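Long-range contacts in glutathione S-transferase 1 (Ascaris suum, PDB 4Q5F), which conjugates reduced glutathione to a wide range of exogenous and endogenous hydrophobic electrophiles and can also act as a glutathione peroxidase: residues K57-G61 / V72-S76; L145-E149 / L187-L193; I33-V39 / L83-L89. One frame throughout, in Å; residues are numbered along the deposited sequence.

Contact 1: K57-G61 / V72-S76; sequences KTPFG and VLAQS. With GSH (glutathione), chain E.
F60 and Q75 meet beside the glutathione site, where the loop 57-61 folds over the end of strand 71-74. From its backbone, Q75 CB leaves without facing the loop, and CG, lying beside the backbone N (chi1 -69°), comes 3.9 Å from F60 CE2. The chain then bends at chi2 (-76°) and carries CD away from the ring toward the ligand. At the tip the two amide atoms part company: Q75 OE1 accepts from glutathione N1 at 2.8 Å, while NE2 is bonded to D109 of the second subunit, which also binds glutathione. The amide plane stands 49° from the F60 ring.

Behind Q75 the contact is apolar. A74 CB sits 3.8 Å from F60 CD2, approaching obliquely, and P59 CG lies 3.9 Å from A74 CB. P59 also covers one face of the F60 ring with its CB, while its CG reaches V72 CG1. S76, at the start of helix 76-86, grips the ligand's carboxylate with two bonds: its N donates to glutathione O11 at 2.8 Å, and its OG donates to O12 at 2.6 Å. The chemistry is thus divided: hydrocarbon joins loop to strand, while polar atoms of Q75 and S76 bind the amino and carboxylate groups of one glutathione end, with the helix N-terminus probably helping to stabilise the negative charge.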
ATOM      1  N   LYS B  57      -7.025 -14.393 -16.842  1.00 29.66           N
ATOM      2  CA  LYS B  57      -6.080 -15.379 -16.320  1.00 22.91           C
ATOM      3  C   LYS B  57      -5.242 -14.814 -15.175  1.00 24.87           C
ATOM      4  O   LYS B  57      -4.528 -15.557 -14.503  1.00 32.11           O
ATOM      5  CB  LYS B  57      -5.136 -15.864 -17.422  1.00 31.02           C
ATOM      6  CG  LYS B  57      -5.811 -16.465 -18.639  1.00 34.48           C
ATOM      7  CD  LYS B  57      -4.764 -16.834 -19.680  1.00 32.76           C
ATOM      8  CE  LYS B  57      -5.388 -17.278 -20.989  1.00 53.42           C
ATOM      9  NZ  LYS B  57      -4.350 -17.433 -22.047  1.00 53.27           N
ATOM     10  N   THR B  58      -5.316 -13.504 -14.961  1.00 21.46           N
ATOM     11  CA  THR B  58      -4.501 -12.858 -13.935  1.00 21.38           C
ATOM     12  C   THR B  58      -5.184 -12.966 -12.575  1.00 23.52           C
ATOM     13  O   THR B  58      -6.392 -13.195 -12.505  1.00 26.72           O
ATOM     14  CB  THR B  58      -4.242 -11.374 -14.258  1.00 21.51           C
ATOM     15  OG1 THR B  58      -5.470 -10.640 -14.182  1.00 22.40           O
ATOM     16  CG2 THR B  58      -3.645 -11.221 -15.650  1.00 23.05           C
ATOM     17  N   PRO B  59      -4.413 -12.804 -11.487  1.00 22.20           N
ATOM     18  CA  PRO B  59      -4.973 -12.946 -10.137  1.00 22.48           C
ATOM     19  C   PRO B  59      -6.103 -11.962  -9.836  1.00 20.15           C
ATOM     20  O   PRO B  59      -7.140 -12.374  -9.314  1.00 26.57           O
ATOM     21  CB  PRO B  59      -3.769 -12.665  -9.227  1.00 19.62           C
ATOM     22  CG  PRO B  59      -2.578 -12.957 -10.068  1.00 16.94           C
ATOM     23  CD  PRO B  59      -2.962 -12.549 -11.453  1.00 15.45           C
ATOM     24  N   PHE B  60      -5.900 -10.688 -10.161  1.00 19.36           N
ATOM     25  CA  PHE B  60      -6.848  -9.636  -9.803  1.00 24.92           C
ATOM     26  C   PHE B  60      -7.380  -8.874 -11.017  1.00 21.62           C
ATOM     27  O   PHE B  60      -8.046  -7.849 -10.867  1.00 23.09           O
ATOM     28  CB  PHE B  60      -6.185  -8.654  -8.835  1.00 18.60           C
ATOM     29  CG  PHE B  60      -5.602  -9.310  -7.615  1.00 15.61           C
ATOM     30  CD1 PHE B  60      -6.311 -10.278  -6.928  1.00 23.53           C
ATOM     31  CD2 PHE B  60      -4.337  -8.967  -7.165  1.00 15.06           C
ATOM     32  CE1 PHE B  60      -5.776 -10.887  -5.809  1.00 20.27           C
ATOM     33  CE2 PHE B  60      -3.797  -9.573  -6.048  1.00 17.31           C
ATOM     34  CZ  PHE B  60      -4.518 -10.533  -5.369  1.00 24.40           C
ATOM     35  N   GLY B  61      -7.088  -9.370 -12.215  1.00 23.36           N
ATOM     36  CA  GLY B  61      -7.585  -8.749 -13.429  1.00 19.39           C
ATOM     37  C   GLY B  61      -6.767  -7.548 -13.866  1.00 23.85           C
ATOM     38  O   GLY B  61      -7.240  -6.735 -14.662  1.00 19.83           O
ATOM     39  N   VAL B  72       3.455 -16.706 -10.091  1.00 27.37           N
ATOM     40  CA  VAL B  72       2.936 -15.376 -10.384  1.00 23.33           C
ATOM     41  C   VAL B  72       2.700 -14.563  -9.113  1.00 27.79           C
ATOM     42  O   VAL B  72       2.158 -15.070  -8.128  1.00 25.32           O
ATOM     43  CB  VAL B  72       1.613 -15.482 -11.171  1.00 26.90           C
ATOM     44  CG1 VAL B  72       1.005 -14.105 -11.425  1.00 18.20           C
ATOM     45  CG2 VAL B  72       1.842 -16.210 -12.488  1.00 28.35           C
ATOM     46  N   LEU B  73       3.113 -13.299  -9.153  1.00 19.82           N
ATOM     47  CA  LEU B  73       2.894 -12.359  -8.058  1.00 17.58           C
ATOM     48  C   LEU B  73       2.320 -11.061  -8.617  1.00 18.04           C
ATOM     49  O   LEU B  73       2.911 -10.448  -9.509  1.00 19.59           O
ATOM     50  CB  LEU B  73       4.210 -12.075  -7.328  1.00 19.66           C
ATOM     51  CG  LEU B  73       4.178 -11.003  -6.234  1.00 23.50           C
ATOM     52  CD1 LEU B  73       3.401 -11.478  -5.012  1.00 13.25           C
ATOM     53  CD2 LEU B  73       5.593 -10.601  -5.853  1.00 17.57           C
ATOM     54  N   ALA B  74       1.171 -10.645  -8.088  1.00 15.31           N
ATOM     55  CA  ALA B  74       0.506  -9.425  -8.539  1.00 16.61           C
ATOM     56  C   ALA B  74       0.758  -8.279  -7.562  1.00 16.76           C
ATOM     57  O   ALA B  74       1.438  -8.460  -6.551  1.00 17.96           O
ATOM     58  CB  ALA B  74      -0.987  -9.669  -8.699  1.00 10.83           C
ATOM     59  N   GLN B  75       0.207  -7.108  -7.881  1.00 18.95           N
ATOM     60  CA  GLN B  75       0.316  -5.904  -7.050  1.00 17.29           C
ATOM     61  C   GLN B  75       1.731  -5.315  -7.038  1.00 18.91           C
ATOM     62  O   GLN B  75       2.666  -5.898  -6.486  1.00 19.60           O
ATOM     63  CB  GLN B  75      -0.204  -6.156  -5.631  1.00 15.80           C
ATOM     64  CG  GLN B  75      -1.713  -6.369  -5.573  1.00 18.46           C
ATOM     65  CD  GLN B  75      -2.494  -5.075  -5.720  1.00 17.97           C
ATOM     66  OE1 GLN B  75      -1.915  -3.989  -5.751  1.00 17.49           O
ATOM     67  NE2 GLN B  75      -3.814  -5.185  -5.809  1.00 18.45           N
ATOM     68  N   SER B  76       1.854  -4.141  -7.652  1.00 15.28           N
ATOM     69  CA  SER B  76       3.135  -3.469  -7.876  1.00 14.16           C
ATOM     70  C   SER B  76       4.001  -3.303  -6.623  1.00 20.03           C
ATOM     71  O   SER B  76       5.191  -3.618  -6.641  1.00 16.94           O
ATOM     72  CB  SER B  76       2.885  -2.094  -8.499  1.00 19.66           C
ATOM     73  OG  SER B  76       2.076  -1.294  -7.654  1.00 21.03           O
TER
HETATM   74  N1  GSH E 301      -3.108  -1.857  -7.057  1.00 14.84           N
HETATM   75  CA1 GSH E 301      -2.607  -2.335  -8.295  1.00 22.11           C
HETATM   76  C1  GSH E 301      -1.095  -2.338  -8.260  1.00 21.32           C
HETATM   77  O11 GSH E 301      -0.446  -3.171  -8.944  1.00 20.73           O
HETATM   78  O12 GSH E 301      -0.480  -1.506  -7.544  1.00 17.67           O
HETATM   79  CB1 GSH E 301      -3.092  -1.434  -9.420  1.00 18.57           C
HETATM   80  CG1 GSH E 301      -2.753  -2.067 -10.776  1.00 21.47           C
HETATM   81  CD1 GSH E 301      -3.478  -1.352 -11.926  1.00 24.56           C
HETATM   82  OE1 GSH E 301      -4.328  -0.523 -11.681  1.00 32.61           O
HETATM   83  N2  GSH E 301      -3.137  -1.678 -13.291  1.00 27.76           N
HETATM   84  CA2 GSH E 301      -3.783  -1.050 -14.404  1.00 24.74           C
HETATM   85  C2  GSH E 301      -4.441  -2.117 -15.265  1.00 22.91           C
HETATM   86  O2  GSH E 301      -4.062  -3.275 -15.193  1.00 20.64           O
HETATM   87  CB2 GSH E 301      -2.772  -0.328 -15.254  1.00 24.20           C
HETATM   88  SG2 GSH E 301      -1.943   0.900 -14.296  1.00 41.63           S
HETATM   89  N3  GSH E 301      -5.500  -1.751 -16.179  1.00 24.08           N
HETATM   90  CA3 GSH E 301      -6.134  -2.746 -17.005  1.00 24.94           C
HETATM   91  C3  GSH E 301      -7.391  -3.271 -16.313  1.00 29.99           C
HETATM   92  O31 GSH E 301      -7.606  -2.993 -15.107  1.00 34.35           O
HETATM   93  O32 GSH E 301      -8.206  -3.982 -16.956  1.00 31.26           O

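Contact 2: L145-E149 / L187-L193; sequences LPLLE and LSGHLQL
E149 and H190 join helix 129-155 to the turn before helix 191-201, and with L145 they bury the most surface here. E149 sends a chain extended beyond CG across to the turn, and H190 ND1 donates to E149 OE1 over 2.7 Å, nearly straight at 164°. The oxygen lies close to the imidazole plane, only 9° out of it. Seen from the acid the bond is less regular, because the nitrogen stands well above the carboxylate plane; carboxylate and ring are turned 40° against each other. The bond, with L145 on one face, helps fix the rotation of the imidazole and would be consistent with some positive character on it.

The other oxygen, E149 OE2, faces the first turn of helix 191-201. Q192 N lies 3.2 Å from E149 OE2 and L193 N somewhat farther, both as weak hydrogen bonds. The acid therefore bridges the side chain of the N-cap residue H190 and the backbone amides that follow it, where the helix start would favour a negative charge.

L145 closes the imidazole from one face. Its CB lies 3.7 Å from the ring centroid as a CH-pi contact, displaced toward the rim, and its CD1 approaches H190 CD2. The other branch turns to the helix, with L145 CD2 3.6 Å from L193 CD1. P146 adds an oblique touch, its CD 3.5 Å from H190 CE1.

L187 to H190 form a type II beta turn, with G189 at positive phi and H190 N bonded to L187 O. A histidine-carboxylate hydrogen bond thus ties a turn and helix N-terminus to a neighbouring helix within the all-helical C-terminal domain of the glutathione transferase fold.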
ATOM      1  N   LEU B 145       4.428  17.057  -0.416  1.00 21.72           N
ATOM      2  CA  LEU B 145       5.842  17.308  -0.683  1.00 22.83           C
ATOM      3  C   LEU B 145       6.623  17.711   0.573  1.00 27.10           C
ATOM      4  O   LEU B 145       7.716  17.198   0.805  1.00 33.90           O
ATOM      5  CB  LEU B 145       6.015  18.362  -1.781  1.00 22.56           C
ATOM      6  CG  LEU B 145       5.568  17.964  -3.192  1.00 26.11           C
ATOM      7  CD1 LEU B 145       5.923  19.064  -4.179  1.00 27.83           C
ATOM      8  CD2 LEU B 145       6.178  16.640  -3.640  1.00 21.13           C
ATOM      9  N   PRO B 146       6.075  18.632   1.383  1.00 25.01           N
ATOM     10  CA  PRO B 146       6.783  18.947   2.630  1.00 26.24           C
ATOM     11  C   PRO B 146       6.986  17.725   3.530  1.00 20.65           C
ATOM     12  O   PRO B 146       7.996  17.642   4.229  1.00 29.75           O
ATOM     13  CB  PRO B 146       5.869  19.969   3.324  1.00 21.40           C
ATOM     14  CG  PRO B 146       4.696  20.176   2.426  1.00 25.18           C
ATOM     15  CD  PRO B 146       5.010  19.605   1.092  1.00 23.44           C
ATOM     16  N   LEU B 147       6.042  16.790   3.508  1.00 24.20           N
ATOM     17  CA  LEU B 147       6.145  15.587   4.330  1.00 26.49           C
ATOM     18  C   LEU B 147       7.230  14.645   3.806  1.00 22.67           C
ATOM     19  O   LEU B 147       7.949  14.024   4.588  1.00 22.86           O
ATOM     20  CB  LEU B 147       4.796  14.864   4.401  1.00 25.83           C
ATOM     21  CG  LEU B 147       3.653  15.687   5.004  1.00 26.97           C
ATOM     22  CD1 LEU B 147       2.321  14.975   4.839  1.00 15.01           C
ATOM     23  CD2 LEU B 147       3.916  15.989   6.473  1.00 20.95           C
ATOM     24  N   LEU B 148       7.347  14.538   2.486  1.00 22.54           N
ATOM     25  CA  LEU B 148       8.403  13.728   1.886  1.00 25.37           C
ATOM     26  C   LEU B 148       9.764  14.374   2.123  1.00 32.03           C
ATOM     27  O   LEU B 148      10.759  13.688   2.371  1.00 22.71           O
ATOM     28  CB  LEU B 148       8.172  13.558   0.381  1.00 24.66           C
ATOM     29  CG  LEU B 148       6.939  12.777  -0.086  1.00 22.14           C
ATOM     30  CD1 LEU B 148       6.972  12.617  -1.599  1.00 20.14           C
ATOM     31  CD2 LEU B 148       6.842  11.418   0.590  1.00 17.09           C
ATOM     32  N   GLU B 149       9.797  15.701   2.046  1.00 34.61           N
ATOM     33  CA  GLU B 149      11.033  16.455   2.209  1.00 30.31           C
ATOM     34  C   GLU B 149      11.480  16.435   3.666  1.00 28.52           C
ATOM     35  O   GLU B 149      12.675  16.368   3.956  1.00 37.95           O
ATOM     36  CB  GLU B 149      10.831  17.895   1.737  1.00 36.31           C
ATOM     37  CG  GLU B 149      12.058  18.537   1.119  1.00 37.34           C
ATOM     38  CD  GLU B 149      11.730  19.844   0.422  1.00 48.94           C
ATOM     39  OE1 GLU B 149      10.711  20.468   0.786  1.00 57.31           O
ATOM     40  OE2 GLU B 149      12.480  20.245  -0.494  1.00 54.95           O
ATOM     41  N   LEU B 187       7.635  20.823  -8.494  1.00 29.32           N
ATOM     42  CA  LEU B 187       8.666  20.718  -7.467  1.00 33.77           C
ATOM     43  C   LEU B 187       9.198  22.081  -7.047  1.00 39.71           C
ATOM     44  O   LEU B 187      10.023  22.176  -6.135  1.00 47.30           O
ATOM     45  CB  LEU B 187       9.820  19.852  -7.967  1.00 37.48           C
ATOM     46  CG  LEU B 187       9.479  18.387  -8.235  1.00 41.19           C
ATOM     47  CD1 LEU B 187      10.707  17.660  -8.751  1.00 43.72           C
ATOM     48  CD2 LEU B 187       8.938  17.704  -6.983  1.00 38.11           C
ATOM     49  N   SER B 188       8.739  23.131  -7.718  1.00 46.77           N
ATOM     50  CA  SER B 188       9.146  24.487  -7.377  1.00 41.13           C
ATOM     51  C   SER B 188       8.855  24.778  -5.910  1.00 34.80           C
ATOM     52  O   SER B 188       7.711  24.676  -5.468  1.00 42.72           O
ATOM     53  CB  SER B 188       8.422  25.493  -8.265  1.00 52.11           C
ATOM     54  OG  SER B 188       8.852  25.388  -9.611  1.00 48.28           O
ATOM     55  N   GLY B 189       9.899  25.131  -5.164  1.00 35.56           N
ATOM     56  CA  GLY B 189       9.785  25.398  -3.740  1.00 27.29           C
ATOM     57  C   GLY B 189      10.400  24.304  -2.882  1.00 38.73           C
ATOM     58  O   GLY B 189      10.532  24.458  -1.666  1.00 41.40           O
ATOM     59  N   HIS B 190      10.780  23.201  -3.522  1.00 41.20           N
ATOM     60  CA  HIS B 190      11.322  22.031  -2.833  1.00 44.75           C
ATOM     61  C   HIS B 190      12.606  21.541  -3.488  1.00 42.46           C
ATOM     62  O   HIS B 190      12.598  20.533  -4.193  1.00 43.76           O
ATOM     63  CB  HIS B 190      10.305  20.893  -2.864  1.00 42.41           C
ATOM     64  CG  HIS B 190       8.990  21.241  -2.248  1.00 35.35           C
ATOM     65  ND1 HIS B 190       8.725  21.063  -0.905  1.00 34.78           N
ATOM     66  CD2 HIS B 190       7.859  21.750  -2.786  1.00 34.89           C
ATOM     67  CE1 HIS B 190       7.494  21.450  -0.647  1.00 34.33           C
ATOM     68  NE2 HIS B 190       6.941  21.875  -1.773  1.00 39.10           N
ATOM     69  N   LEU B 191      13.708  22.242  -3.246  1.00 43.43           N
ATOM     70  CA  LEU B 191      14.972  21.904  -3.889  1.00 45.39           C
ATOM     71  C   LEU B 191      15.592  20.632  -3.319  1.00 38.86           C
ATOM     72  O   LEU B 191      16.309  19.920  -4.021  1.00 38.86           O
ATOM     73  CB  LEU B 191      15.959  23.080  -3.817  1.00 32.58           C
ATOM     74  CG  LEU B 191      16.583  23.572  -2.507  1.00 37.52           C
ATOM     75  CD1 LEU B 191      17.692  22.675  -2.045  1.00 41.26           C
ATOM     76  CD2 LEU B 191      17.157  24.953  -2.713  1.00 49.18           C
ATOM     77  N   GLN B 192      15.320  20.350  -2.048  1.00 38.63           N
ATOM     78  CA  GLN B 192      15.852  19.145  -1.418  1.00 39.55           C
ATOM     79  C   GLN B 192      15.308  17.900  -2.116  1.00 37.64           C
ATOM     80  O   GLN B 192      15.996  16.884  -2.212  1.00 36.11           O
ATOM     81  CB  GLN B 192      15.528  19.107   0.078  1.00 36.92           C
ATOM     82  CG  GLN B 192      16.232  20.176   0.902  1.00 52.70           C
ATOM     83  CD  GLN B 192      17.743  20.041   0.865  1.00 67.23           C
ATOM     84  OE1 GLN B 192      18.277  18.956   0.633  1.00 66.61           O
ATOM     85  NE2 GLN B 192      18.442  21.148   1.091  1.00 72.75           N
ATOM     86  N   LEU B 193      14.075  17.986  -2.606  1.00 37.30           N
ATOM     87  CA  LEU B 193      13.506  16.916  -3.415  1.00 35.21           C
ATOM     88  C   LEU B 193      14.091  16.950  -4.824  1.00 38.09           C
ATOM     89  O   LEU B 193      14.355  15.905  -5.417  1.00 38.25           O
ATOM     90  CB  LEU B 193      11.982  17.033  -3.488  1.00 35.02           C
ATOM     91  CG  LEU B 193      11.155  16.621  -2.268  1.00 37.76           C
ATOM     92  CD1 LEU B 193       9.678  16.686  -2.617  1.00 33.32           C
ATOM     93  CD2 LEU B 193      11.518  15.227  -1.771  1.00 30.84           C
TER

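Contact 3: I33-V39 / L83-L89; sequences IFHQAGV and LGRQFGL
The ring of F87 is enclosed from several sides by 33-39. V39 CG2 lies over the centre of one face, 3.8 Å from the F87 centroid and 13° off the ring normal, while the opposite face carries the carbonyl oxygen of L83, offset toward the rim. F34 and the carbonyl oxygen of I33 meet its edge, with F34 CD1 3.7 Å from F87 CE2. The F34 and F87 planes are inclined at 52°. F34 in turn has L83 CD2 over one face, 4.0 Å from its centroid.

A37 CB presses obliquely on F87 at 3.4 Å from CD2. With CG1 near the backbone N (chi1 -64°), the CG2 methyl of I33 is left facing the second helix and lies 3.7 Å from L83 CB. L89 CD1 reaches Q36 CG at 3.8 Å, so the glutamine contributes its aliphatic part.

Both helices end at this contact. G38, at positive phi, is the C-prime residue of a Schellman motif with V39 N bonded to F34 O, which turns V39 back onto F87. Beyond the pair, F34 stacks on F41, and I33 packs on W167 and L170 of helix 167-182. Apart from the I33 carbonyl oxygen at the F87 edge, the segments meet mainly through hydrocarbon groups, which suggests that dispersion and the burial of apolar surface hold these helix ends together.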
ATOM      1  N   ILE B  33      14.175  -1.255 -10.619  1.00 18.74           N
ATOM      2  CA  ILE B  33      14.785  -2.051  -9.562  1.00 21.82           C
ATOM      3  C   ILE B  33      15.685  -3.141 -10.152  1.00 25.25           C
ATOM      4  O   ILE B  33      16.743  -3.442  -9.601  1.00 26.60           O
ATOM      5  CB  ILE B  33      13.715  -2.663  -8.633  1.00 19.24           C
ATOM      6  CG1 ILE B  33      12.959  -1.549  -7.905  1.00 18.79           C
ATOM      7  CG2 ILE B  33      14.350  -3.584  -7.596  1.00 20.96           C
ATOM      8  CD1 ILE B  33      11.652  -1.985  -7.274  1.00 14.97           C
ATOM      9  N   PHE B  34      15.265  -3.732 -11.269  1.00 22.27           N
ATOM     10  CA  PHE B  34      16.102  -4.705 -11.964  1.00 22.75           C
ATOM     11  C   PHE B  34      17.392  -4.054 -12.453  1.00 26.77           C
ATOM     12  O   PHE B  34      18.488  -4.553 -12.196  1.00 21.38           O
ATOM     13  CB  PHE B  34      15.377  -5.302 -13.172  1.00 18.59           C
ATOM     14  CG  PHE B  34      14.355  -6.342 -12.821  1.00 20.15           C
ATOM     15  CD1 PHE B  34      14.724  -7.501 -12.159  1.00 16.68           C
ATOM     16  CD2 PHE B  34      13.030  -6.175 -13.185  1.00 14.96           C
ATOM     17  CE1 PHE B  34      13.785  -8.465 -11.845  1.00 15.87           C
ATOM     18  CE2 PHE B  34      12.087  -7.135 -12.876  1.00 17.34           C
ATOM     19  CZ  PHE B  34      12.464  -8.282 -12.205  1.00 18.12           C
ATOM     20  N   HIS B  35      17.251  -2.939 -13.159  1.00 23.84           N
ATOM     21  CA  HIS B  35      18.391  -2.295 -13.799  1.00 27.44           C
ATOM     22  C   HIS B  35      19.404  -1.776 -12.788  1.00 30.44           C
ATOM     23  O   HIS B  35      20.606  -1.820 -13.036  1.00 32.56           O
ATOM     24  CB  HIS B  35      17.921  -1.176 -14.726  1.00 20.14           C
ATOM     25  CG  HIS B  35      17.439  -1.668 -16.054  1.00 25.57           C
ATOM     26  ND1 HIS B  35      16.101  -1.812 -16.359  1.00 33.94           N
ATOM     27  CD2 HIS B  35      18.119  -2.073 -17.151  1.00 23.51           C
ATOM     28  CE1 HIS B  35      15.980  -2.272 -17.589  1.00 31.99           C
ATOM     29  NE2 HIS B  35      17.188  -2.439 -18.094  1.00 27.91           N
ATOM     30  N   GLN B  36      18.924  -1.293 -11.647  1.00 26.68           N
ATOM     31  CA  GLN B  36      19.822  -0.846 -10.591  1.00 24.05           C
ATOM     32  C   GLN B  36      20.682  -2.012 -10.128  1.00 26.70           C
ATOM     33  O   GLN B  36      21.902  -1.899 -10.015  1.00 27.72           O
ATOM     34  CB  GLN B  36      19.036  -0.286  -9.404  1.00 24.39           C
ATOM     35  CG  GLN B  36      19.891   0.048  -8.183  1.00 21.36           C
ATOM     36  CD  GLN B  36      21.004   1.028  -8.494  1.00 26.67           C
ATOM     37  OE1 GLN B  36      20.973   1.721  -9.510  1.00 29.66           O
ATOM     38  NE2 GLN B  36      21.996   1.091  -7.618  1.00 24.32           N
ATOM     39  N   ALA B  37      20.028  -3.137  -9.867  1.00 24.71           N
ATOM     40  CA  ALA B  37      20.694  -4.325  -9.357  1.00 23.99           C
ATOM     41  C   ALA B  37      21.494  -5.043 -10.444  1.00 26.02           C
ATOM     42  O   ALA B  37      22.307  -5.918 -10.150  1.00 30.98           O
ATOM     43  CB  ALA B  37      19.668  -5.262  -8.756  1.00 19.48           C
ATOM     44  N   GLY B  38      21.261  -4.672 -11.699  1.00 29.26           N
ATOM     45  CA  GLY B  38      21.942  -5.300 -12.816  1.00 23.32           C
ATOM     46  C   GLY B  38      21.487  -6.734 -13.014  1.00 24.89           C
ATOM     47  O   GLY B  38      22.249  -7.577 -13.486  1.00 34.94           O
ATOM     48  N   VAL B  39      20.240  -7.010 -12.639  1.00 22.46           N
ATOM     49  CA  VAL B  39      19.662  -8.342 -12.780  1.00 24.19           C
ATOM     50  C   VAL B  39      18.831  -8.410 -14.056  1.00 27.68           C
ATOM     51  O   VAL B  39      17.956  -7.576 -14.285  1.00 28.34           O
ATOM     52  CB  VAL B  39      18.784  -8.701 -11.558  1.00 18.49           C
ATOM     53  CG1 VAL B  39      18.100 -10.066 -11.746  1.00 16.63           C
ATOM     54  CG2 VAL B  39      19.623  -8.653 -10.278  1.00 19.51           C
ATOM     55  N   LEU B  83      11.396  -7.667  -5.044  1.00 18.50           N
ATOM     56  CA  LEU B  83      12.627  -7.428  -5.786  1.00 20.89           C
ATOM     57  C   LEU B  83      13.658  -6.722  -4.917  1.00 24.86           C
ATOM     58  O   LEU B  83      14.839  -7.067  -4.934  1.00 25.21           O
ATOM     59  CB  LEU B  83      12.339  -6.584  -7.029  1.00 16.79           C
ATOM     60  CG  LEU B  83      11.936  -7.341  -8.297  1.00 20.22           C
ATOM     61  CD1 LEU B  83      10.997  -8.487  -7.992  1.00 27.51           C
ATOM     62  CD2 LEU B  83      11.294  -6.391  -9.297  1.00 16.32           C
ATOM     63  N   GLY B  84      13.203  -5.728  -4.165  1.00 22.20           N
ATOM     64  CA  GLY B  84      14.082  -4.945  -3.320  1.00 21.10           C
ATOM     65  C   GLY B  84      14.825  -5.795  -2.312  1.00 24.48           C
ATOM     66  O   GLY B  84      16.035  -5.652  -2.138  1.00 23.56           O
ATOM     67  N   ARG B  85      14.094  -6.684  -1.647  1.00 20.56           N
ATOM     68  CA  ARG B  85      14.678  -7.557  -0.638  1.00 18.36           C
ATOM     69  C   ARG B  85      15.605  -8.590  -1.267  1.00 25.94           C
ATOM     70  O   ARG B  85      16.657  -8.907  -0.713  1.00 34.82           O
ATOM     71  CB  ARG B  85      13.571  -8.244   0.161  1.00 17.29           C
ATOM     72  CG  ARG B  85      12.895  -7.312   1.147  1.00 24.27           C
ATOM     73  CD  ARG B  85      11.514  -7.787   1.556  1.00 33.88           C
ATOM     74  NE  ARG B  85      11.563  -8.944   2.447  1.00 46.36           N
ATOM     75  CZ  ARG B  85      10.671  -9.198   3.403  1.00 55.11           C
ATOM     76  NH1 ARG B  85       9.648  -8.374   3.612  1.00 39.20           N
ATOM     77  NH2 ARG B  85      10.804 -10.279   4.160  1.00 45.61           N
ATOM     78  N   GLN B  86      15.213  -9.106  -2.427  1.00 25.46           N
ATOM     79  CA  GLN B  86      16.035 -10.067  -3.152  1.00 23.06           C
ATOM     80  C   GLN B  86      17.379  -9.464  -3.547  1.00 25.82           C
ATOM     81  O   GLN B  86      18.389 -10.168  -3.583  1.00 31.54           O
ATOM     82  CB  GLN B  86      15.307 -10.553  -4.409  1.00 22.45           C
ATOM     83  CG  GLN B  86      14.192 -11.552  -4.142  1.00 25.92           C
ATOM     84  CD  GLN B  86      14.700 -12.851  -3.552  1.00 33.70           C
ATOM     85  OE1 GLN B  86      15.742 -13.366  -3.958  1.00 37.86           O
ATOM     86  NE2 GLN B  86      13.967 -13.387  -2.584  1.00 25.58           N
ATOM     87  N   PHE B  87      17.388  -8.165  -3.835  1.00 18.96           N
ATOM     88  CA  PHE B  87      18.573  -7.507  -4.387  1.00 18.83           C
ATOM     89  C   PHE B  87      19.299  -6.619  -3.375  1.00 21.77           C
ATOM     90  O   PHE B  87      20.188  -5.852  -3.744  1.00 25.41           O
ATOM     91  CB  PHE B  87      18.195  -6.662  -5.609  1.00 18.35           C
ATOM     92  CG  PHE B  87      17.486  -7.430  -6.695  1.00 17.87           C
ATOM     93  CD1 PHE B  87      17.519  -8.816  -6.733  1.00 22.57           C
ATOM     94  CD2 PHE B  87      16.792  -6.757  -7.687  1.00 17.91           C
ATOM     95  CE1 PHE B  87      16.867  -9.512  -7.734  1.00 17.81           C
ATOM     96  CE2 PHE B  87      16.140  -7.449  -8.690  1.00 21.77           C
ATOM     97  CZ  PHE B  87      16.177  -8.828  -8.713  1.00 20.65           C
ATOM     98  N   GLY B  88      18.923  -6.718  -2.104  1.00 25.59           N
ATOM     99  CA  GLY B  88      19.561  -5.927  -1.067  1.00 18.05           C
ATOM    100  C   GLY B  88      19.358  -4.432  -1.247  1.00 25.26           C
ATOM    101  O   GLY B  88      20.252  -3.639  -0.949  1.00 26.07           O
ATOM    102  N   LEU B  89      18.182  -4.053  -1.739  1.00 22.74           N
ATOM    103  CA  LEU B  89      17.819  -2.649  -1.921  1.00 28.57           C
ATOM    104  C   LEU B  89      16.596  -2.311  -1.075  1.00 22.57           C
ATOM    105  O   LEU B  89      15.760  -1.499  -1.470  1.00 23.95           O
ATOM    106  CB  LEU B  89      17.519  -2.365  -3.396  1.00 24.22           C
ATOM    107  CG  LEU B  89      18.700  -2.443  -4.362  1.00 26.07           C
ATOM    108  CD1 LEU B  89      18.208  -2.447  -5.799  1.00 25.53           C
ATOM    109  CD2 LEU B  89      19.648  -1.280  -4.126  1.00 29.23           C
TER

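Contacts 1 and 3 belong to the thioredoxin-like N-terminal domain, and along the chain contact 1 is nested inside the loop closed by contact 3. Strand 71-74 leads through Q75 into helix 76-86, so the element that binds glutathione at its start packs against helix 27-37 at its end; the centres of contacts 1 and 3 are 20 Å apart and their nearest atoms about 6 Å. Contact 1 holds G61, Q75 and S76 of the pocket, whereas the I33 side chain of contact 3 remains about 12 Å from a bound glutathione. Contact 2 lies in the helical C-terminal domain, its centre 34 Å from that of contact 1 and 26 Å from that of contact 3.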